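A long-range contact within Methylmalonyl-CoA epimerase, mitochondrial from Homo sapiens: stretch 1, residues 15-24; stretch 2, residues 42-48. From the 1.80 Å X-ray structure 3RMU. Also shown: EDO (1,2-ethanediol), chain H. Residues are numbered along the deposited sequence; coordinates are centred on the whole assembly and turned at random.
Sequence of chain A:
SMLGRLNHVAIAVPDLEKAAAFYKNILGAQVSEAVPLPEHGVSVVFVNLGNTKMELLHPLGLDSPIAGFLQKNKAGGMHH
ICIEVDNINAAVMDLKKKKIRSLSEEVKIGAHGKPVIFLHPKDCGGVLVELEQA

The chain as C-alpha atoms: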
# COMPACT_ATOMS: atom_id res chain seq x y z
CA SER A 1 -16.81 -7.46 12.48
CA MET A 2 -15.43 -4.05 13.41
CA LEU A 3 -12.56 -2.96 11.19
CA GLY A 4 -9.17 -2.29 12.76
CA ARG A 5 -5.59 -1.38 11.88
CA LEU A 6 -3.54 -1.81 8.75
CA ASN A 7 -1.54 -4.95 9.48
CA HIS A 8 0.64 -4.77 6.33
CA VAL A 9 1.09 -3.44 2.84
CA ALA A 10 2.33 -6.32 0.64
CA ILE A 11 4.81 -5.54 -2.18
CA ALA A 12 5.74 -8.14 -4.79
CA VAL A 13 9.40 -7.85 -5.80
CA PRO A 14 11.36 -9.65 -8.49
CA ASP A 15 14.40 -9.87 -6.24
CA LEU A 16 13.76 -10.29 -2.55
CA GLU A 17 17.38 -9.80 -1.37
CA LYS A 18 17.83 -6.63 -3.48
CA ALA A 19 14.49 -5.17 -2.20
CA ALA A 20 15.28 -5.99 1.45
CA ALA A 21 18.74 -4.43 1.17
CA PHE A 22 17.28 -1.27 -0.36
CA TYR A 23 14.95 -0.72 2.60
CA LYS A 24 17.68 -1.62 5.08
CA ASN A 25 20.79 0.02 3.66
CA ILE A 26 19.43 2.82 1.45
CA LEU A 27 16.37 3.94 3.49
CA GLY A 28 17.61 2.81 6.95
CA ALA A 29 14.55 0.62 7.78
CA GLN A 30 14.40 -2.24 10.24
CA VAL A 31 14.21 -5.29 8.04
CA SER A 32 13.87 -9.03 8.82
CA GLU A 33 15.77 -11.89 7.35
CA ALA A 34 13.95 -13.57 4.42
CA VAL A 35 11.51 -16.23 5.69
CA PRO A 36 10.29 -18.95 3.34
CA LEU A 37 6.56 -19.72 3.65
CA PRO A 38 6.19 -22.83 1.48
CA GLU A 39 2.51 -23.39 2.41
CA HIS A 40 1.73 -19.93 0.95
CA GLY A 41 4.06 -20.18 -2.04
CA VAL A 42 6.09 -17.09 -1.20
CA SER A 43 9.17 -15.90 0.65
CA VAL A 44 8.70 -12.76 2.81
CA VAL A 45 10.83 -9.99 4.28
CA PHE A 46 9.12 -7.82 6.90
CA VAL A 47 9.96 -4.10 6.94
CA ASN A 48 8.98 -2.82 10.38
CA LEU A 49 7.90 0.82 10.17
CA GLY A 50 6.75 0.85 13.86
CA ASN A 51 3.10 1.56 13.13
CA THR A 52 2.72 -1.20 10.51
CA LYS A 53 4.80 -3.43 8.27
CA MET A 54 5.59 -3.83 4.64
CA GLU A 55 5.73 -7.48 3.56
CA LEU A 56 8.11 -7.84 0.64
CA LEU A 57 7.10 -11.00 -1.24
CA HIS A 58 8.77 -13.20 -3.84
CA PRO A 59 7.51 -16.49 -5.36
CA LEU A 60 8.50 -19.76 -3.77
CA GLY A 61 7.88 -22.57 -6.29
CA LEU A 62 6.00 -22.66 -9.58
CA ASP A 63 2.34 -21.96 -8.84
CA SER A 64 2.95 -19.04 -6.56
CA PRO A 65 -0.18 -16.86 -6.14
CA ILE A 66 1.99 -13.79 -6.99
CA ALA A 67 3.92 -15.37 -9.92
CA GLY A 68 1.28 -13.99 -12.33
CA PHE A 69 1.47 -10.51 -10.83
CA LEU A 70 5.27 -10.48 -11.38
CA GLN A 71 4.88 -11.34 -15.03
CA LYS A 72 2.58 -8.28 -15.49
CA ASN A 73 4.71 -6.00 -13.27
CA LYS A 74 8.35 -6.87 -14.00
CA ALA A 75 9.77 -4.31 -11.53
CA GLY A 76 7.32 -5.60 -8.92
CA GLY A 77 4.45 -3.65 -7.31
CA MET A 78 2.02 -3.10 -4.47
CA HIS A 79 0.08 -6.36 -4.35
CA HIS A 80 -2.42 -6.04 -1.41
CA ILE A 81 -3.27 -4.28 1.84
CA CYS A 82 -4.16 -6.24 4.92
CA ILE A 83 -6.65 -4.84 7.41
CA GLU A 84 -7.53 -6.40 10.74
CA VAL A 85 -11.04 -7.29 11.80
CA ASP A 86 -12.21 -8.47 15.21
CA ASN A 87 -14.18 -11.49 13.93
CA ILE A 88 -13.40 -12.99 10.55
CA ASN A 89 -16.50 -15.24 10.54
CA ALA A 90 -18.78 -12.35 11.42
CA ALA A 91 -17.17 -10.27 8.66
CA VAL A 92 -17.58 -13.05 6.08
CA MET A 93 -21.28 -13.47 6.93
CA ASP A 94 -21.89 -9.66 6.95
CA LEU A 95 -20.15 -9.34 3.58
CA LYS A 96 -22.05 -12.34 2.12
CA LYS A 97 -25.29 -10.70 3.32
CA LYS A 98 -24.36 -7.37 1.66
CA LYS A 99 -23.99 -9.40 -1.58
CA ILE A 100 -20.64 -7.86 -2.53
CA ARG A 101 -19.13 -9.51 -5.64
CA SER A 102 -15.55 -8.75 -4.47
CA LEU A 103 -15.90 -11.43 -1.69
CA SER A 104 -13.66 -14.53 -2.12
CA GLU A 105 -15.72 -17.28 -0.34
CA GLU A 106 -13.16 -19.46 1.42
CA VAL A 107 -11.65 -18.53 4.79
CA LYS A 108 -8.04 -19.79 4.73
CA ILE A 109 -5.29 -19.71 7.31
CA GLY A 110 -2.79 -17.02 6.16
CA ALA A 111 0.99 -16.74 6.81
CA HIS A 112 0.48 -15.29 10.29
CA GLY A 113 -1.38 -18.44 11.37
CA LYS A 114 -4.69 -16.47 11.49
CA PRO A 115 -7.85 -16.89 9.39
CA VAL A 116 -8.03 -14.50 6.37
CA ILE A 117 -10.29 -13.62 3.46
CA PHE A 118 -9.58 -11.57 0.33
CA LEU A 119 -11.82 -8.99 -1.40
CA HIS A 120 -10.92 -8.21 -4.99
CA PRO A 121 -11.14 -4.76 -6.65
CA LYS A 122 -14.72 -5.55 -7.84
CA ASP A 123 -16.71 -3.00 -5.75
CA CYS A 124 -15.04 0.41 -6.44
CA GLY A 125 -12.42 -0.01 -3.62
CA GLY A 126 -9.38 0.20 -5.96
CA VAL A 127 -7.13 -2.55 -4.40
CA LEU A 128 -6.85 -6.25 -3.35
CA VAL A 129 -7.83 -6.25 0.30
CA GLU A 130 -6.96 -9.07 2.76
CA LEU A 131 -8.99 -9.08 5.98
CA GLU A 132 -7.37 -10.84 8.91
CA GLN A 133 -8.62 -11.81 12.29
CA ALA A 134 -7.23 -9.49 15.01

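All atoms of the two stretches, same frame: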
# COMPACT_ATOMS: atom_id res chain seq x y z
N ASP A 15 13.18 -9.43 -6.87
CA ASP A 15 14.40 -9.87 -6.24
C ASP A 15 14.31 -9.56 -4.78
O ASP A 15 14.47 -8.42 -4.38
CB ASP A 15 15.62 -9.17 -6.89
CG ASP A 15 16.94 -9.75 -6.42
OD1 ASP A 15 17.13 -9.94 -5.20
OD2 ASP A 15 17.81 -10.01 -7.28
N LEU A 16 14.05 -10.57 -3.97
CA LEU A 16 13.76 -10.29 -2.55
C LEU A 16 14.98 -9.71 -1.81
O LEU A 16 14.85 -8.75 -1.03
CB LEU A 16 13.26 -11.54 -1.85
CG LEU A 16 12.74 -11.42 -0.42
CD1 LEU A 16 11.73 -10.29 -0.29
CD2 LEU A 16 12.11 -12.76 0.03
N GLU A 17 16.16 -10.28 -2.04
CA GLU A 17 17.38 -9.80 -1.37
C GLU A 17 17.70 -8.33 -1.74
O GLU A 17 18.03 -7.52 -0.87
CB GLU A 17 18.55 -10.71 -1.72
CG GLU A 17 19.74 -10.63 -0.77
CD GLU A 17 19.53 -11.36 0.56
OE1 GLU A 17 20.54 -11.58 1.27
OE2 GLU A 17 18.37 -11.71 0.90
N LYS A 18 17.62 -8.00 -3.04
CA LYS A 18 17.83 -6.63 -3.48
C LYS A 18 16.82 -5.64 -2.87
O LYS A 18 17.20 -4.50 -2.49
CB LYS A 18 17.91 -6.54 -5.02
CG LYS A 18 19.25 -7.10 -5.58
CD LYS A 18 19.37 -6.97 -7.11
CE LYS A 18 20.50 -7.86 -7.64
NZ LYS A 18 21.80 -7.22 -7.42
N ALA A 19 15.54 -6.05 -2.75
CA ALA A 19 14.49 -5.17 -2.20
C ALA A 19 14.72 -4.95 -0.70
O ALA A 19 14.70 -3.82 -0.20
CB ALA A 19 13.08 -5.75 -2.49
N ALA A 20 14.99 -6.03 0.01
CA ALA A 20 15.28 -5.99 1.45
C ALA A 20 16.46 -5.08 1.77
O ALA A 20 16.39 -4.24 2.67
CB ALA A 20 15.54 -7.42 1.98
N ALA A 21 17.55 -5.22 0.99
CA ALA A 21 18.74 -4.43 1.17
C ALA A 21 18.51 -2.97 0.83
O ALA A 21 19.16 -2.11 1.40
CB ALA A 21 19.91 -5.02 0.31
N PHE A 22 17.60 -2.66 -0.10
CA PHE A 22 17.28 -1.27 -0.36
C PHE A 22 16.65 -0.63 0.89
O PHE A 22 17.10 0.42 1.36
CB PHE A 22 16.32 -1.17 -1.54
CG PHE A 22 15.86 0.21 -1.83
CD1 PHE A 22 16.61 1.06 -2.63
CD2 PHE A 22 14.64 0.66 -1.34
CE1 PHE A 22 16.16 2.33 -2.92
CE2 PHE A 22 14.20 1.92 -1.62
CZ PHE A 22 14.97 2.77 -2.38
N TYR A 23 15.62 -1.26 1.43
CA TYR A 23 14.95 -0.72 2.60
C TYR A 23 15.92 -0.59 3.76
O TYR A 23 15.96 0.46 4.42
CB TYR A 23 13.69 -1.50 2.97
CG TYR A 23 12.60 -1.17 2.00
CD1 TYR A 23 12.37 -1.97 0.89
CD2 TYR A 23 11.81 -0.04 2.16
CE1 TYR A 23 11.41 -1.65 -0.04
CE2 TYR A 23 10.83 0.28 1.24
CZ TYR A 23 10.64 -0.53 0.14
OH TYR A 23 9.69 -0.24 -0.80
N LYS A 24 16.74 -1.62 3.97
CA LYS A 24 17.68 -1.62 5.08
C LYS A 24 18.81 -0.60 4.90
O LYS A 24 19.04 0.23 5.76
CB LYS A 24 18.25 -3.02 5.28
CG LYS A 24 19.14 -3.21 6.48
CD LYS A 24 19.83 -4.57 6.37
CE LYS A 24 20.83 -4.82 7.46
NZ LYS A 24 21.44 -6.20 7.33
N VAL A 42 5.28 -18.28 -1.11
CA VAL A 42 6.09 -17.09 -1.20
C VAL A 42 7.18 -17.13 -0.16
O VAL A 42 7.12 -17.94 0.79
CB VAL A 42 5.27 -15.81 -0.99
CG1 VAL A 42 4.19 -15.63 -2.08
CG2 VAL A 42 4.66 -15.81 0.41
N SER A 43 8.18 -16.31 -0.38
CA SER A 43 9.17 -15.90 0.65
C SER A 43 8.87 -14.46 1.06
O SER A 43 8.47 -13.65 0.24
CB SER A 43 10.61 -16.01 0.11
OG SER A 43 11.00 -17.38 -0.09
N VAL A 44 9.05 -14.12 2.34
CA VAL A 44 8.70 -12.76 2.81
C VAL A 44 9.86 -12.10 3.55
O VAL A 44 10.58 -12.77 4.32
CB VAL A 44 7.46 -12.79 3.74
CG1 VAL A 44 7.67 -13.75 4.91
CG2 VAL A 44 7.08 -11.33 4.24
N VAL A 45 10.05 -10.80 3.33
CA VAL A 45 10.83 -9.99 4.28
C VAL A 45 9.86 -8.95 4.85
O VAL A 45 9.07 -8.33 4.14
CB VAL A 45 12.08 -9.32 3.63
CG1 VAL A 45 12.58 -8.07 4.40
CG2 VAL A 45 13.25 -10.30 3.38
N PHE A 46 9.92 -8.79 6.17
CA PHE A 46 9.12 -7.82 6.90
C PHE A 46 9.92 -6.54 7.10
O PHE A 46 11.04 -6.59 7.61
CB PHE A 46 8.75 -8.40 8.28
CG PHE A 46 7.95 -9.64 8.20
CD1 PHE A 46 6.57 -9.57 7.97
CD2 PHE A 46 8.56 -10.90 8.28
CE1 PHE A 46 5.80 -10.76 7.86
CE2 PHE A 46 7.81 -12.06 8.16
CZ PHE A 46 6.41 -11.99 7.93
N VAL A 47 9.37 -5.41 6.66
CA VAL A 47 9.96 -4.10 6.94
C VAL A 47 9.13 -3.48 8.05
O VAL A 47 7.95 -3.26 7.87
CB VAL A 47 9.97 -3.21 5.73
CG1 VAL A 47 10.55 -1.84 6.10
CG2 VAL A 47 10.76 -3.90 4.61
N ASN A 48 9.73 -3.28 9.22
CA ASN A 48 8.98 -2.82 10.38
C ASN A 48 9.07 -1.31 10.46
O ASN A 48 10.09 -0.78 10.84
CB ASN A 48 9.48 -3.47 11.65
CG ASN A 48 8.74 -2.98 12.92
OD1 ASN A 48 7.72 -2.31 12.85
ND2 ASN A 48 9.28 -3.33 14.09
C1 EDO H . 18.69 -8.57 5.34
O1 EDO H . 19.01 -8.32 6.72
C2 EDO H . 17.21 -8.93 5.30
O2 EDO H . 16.80 -9.65 4.14

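This is a helix laid along a strand and held to it by van der Waals packing, mostly of apolar side chains, with no hydrogen bond passing between the two stretches. The helix, residues 16-24, and the strand, residues 42-48, run in the same direction, their axes 3° from parallel and 9.3 Å apart at closest approach. That spacing leaves room for one layer of small and branched side chains. In register, Ala 20 CA lies 6.6 Å from Val 45 CA, and Tyr 23 CA lies 7.4 Å from Val 47 CA.

The two elements supply their contacts at different rhythms. On the strand, alternation sets the pattern: Ser 43, Val 45 and Val 47 point toward the helix, whereas Val 44 points away. On the helix, spacings of four and three residues bring Leu 16, Ala 20 and Tyr 23 to the same side, roughly one per turn. Because the axes are nearly parallel, these two series can stay matched along the length of the contact.

Leu 16 opens the series and has the largest area covered by the strand. With chi1 t and chi2 p, it sets CD2 3.6 Å from Ser 43 CB, while its other methyl, CD1, lies 4.0 Å from Val 45 CG2. The leucine thus spans two successive inward positions of the strand, and at Ser 43 it meets the CB methylene, so the pairing asks nothing of the hydroxyl.

At the middle, Ala 20 directs its CB sideways, yet the methyl still reaches within 3.9 Å of Val 45 CG1. A small residue here goes with the closer of the two register distances. Val 45, in rotamer t, therefore touches two helix residues a turn apart: its CG2 meets Leu 16, and both of its methyls lie against Ala 20 CB. A 1,2-ethanediol, probably from the crystallisation liquor, sits beside this pair, its O2 3.4 Å from Ala 20 CB and 3.7 Å from Val 45 CG2.

Farther along, Tyr 23 CB packs 4.1 Å from Val 47 CG2, and the valine methyl approaches the ring obliquely. The tyrosine contributes apolar surface here, while its hydroxyl is hydrogen-bonded elsewhere in the structure.

Within the first stretch, hydrogen bonds cap and build the helix. Asp 15, at the N-cap, accepts from the backbone through its OD1, 2.9 Å from Lys 18 N and almost linear at 172°, satisfying an amide that the first turn leaves free. Main-chain bonds then continue from Ala 19 N to Asp 15 O, 3.1 Å, through Lys 24 N to Ala 20 O, 2.9 Å.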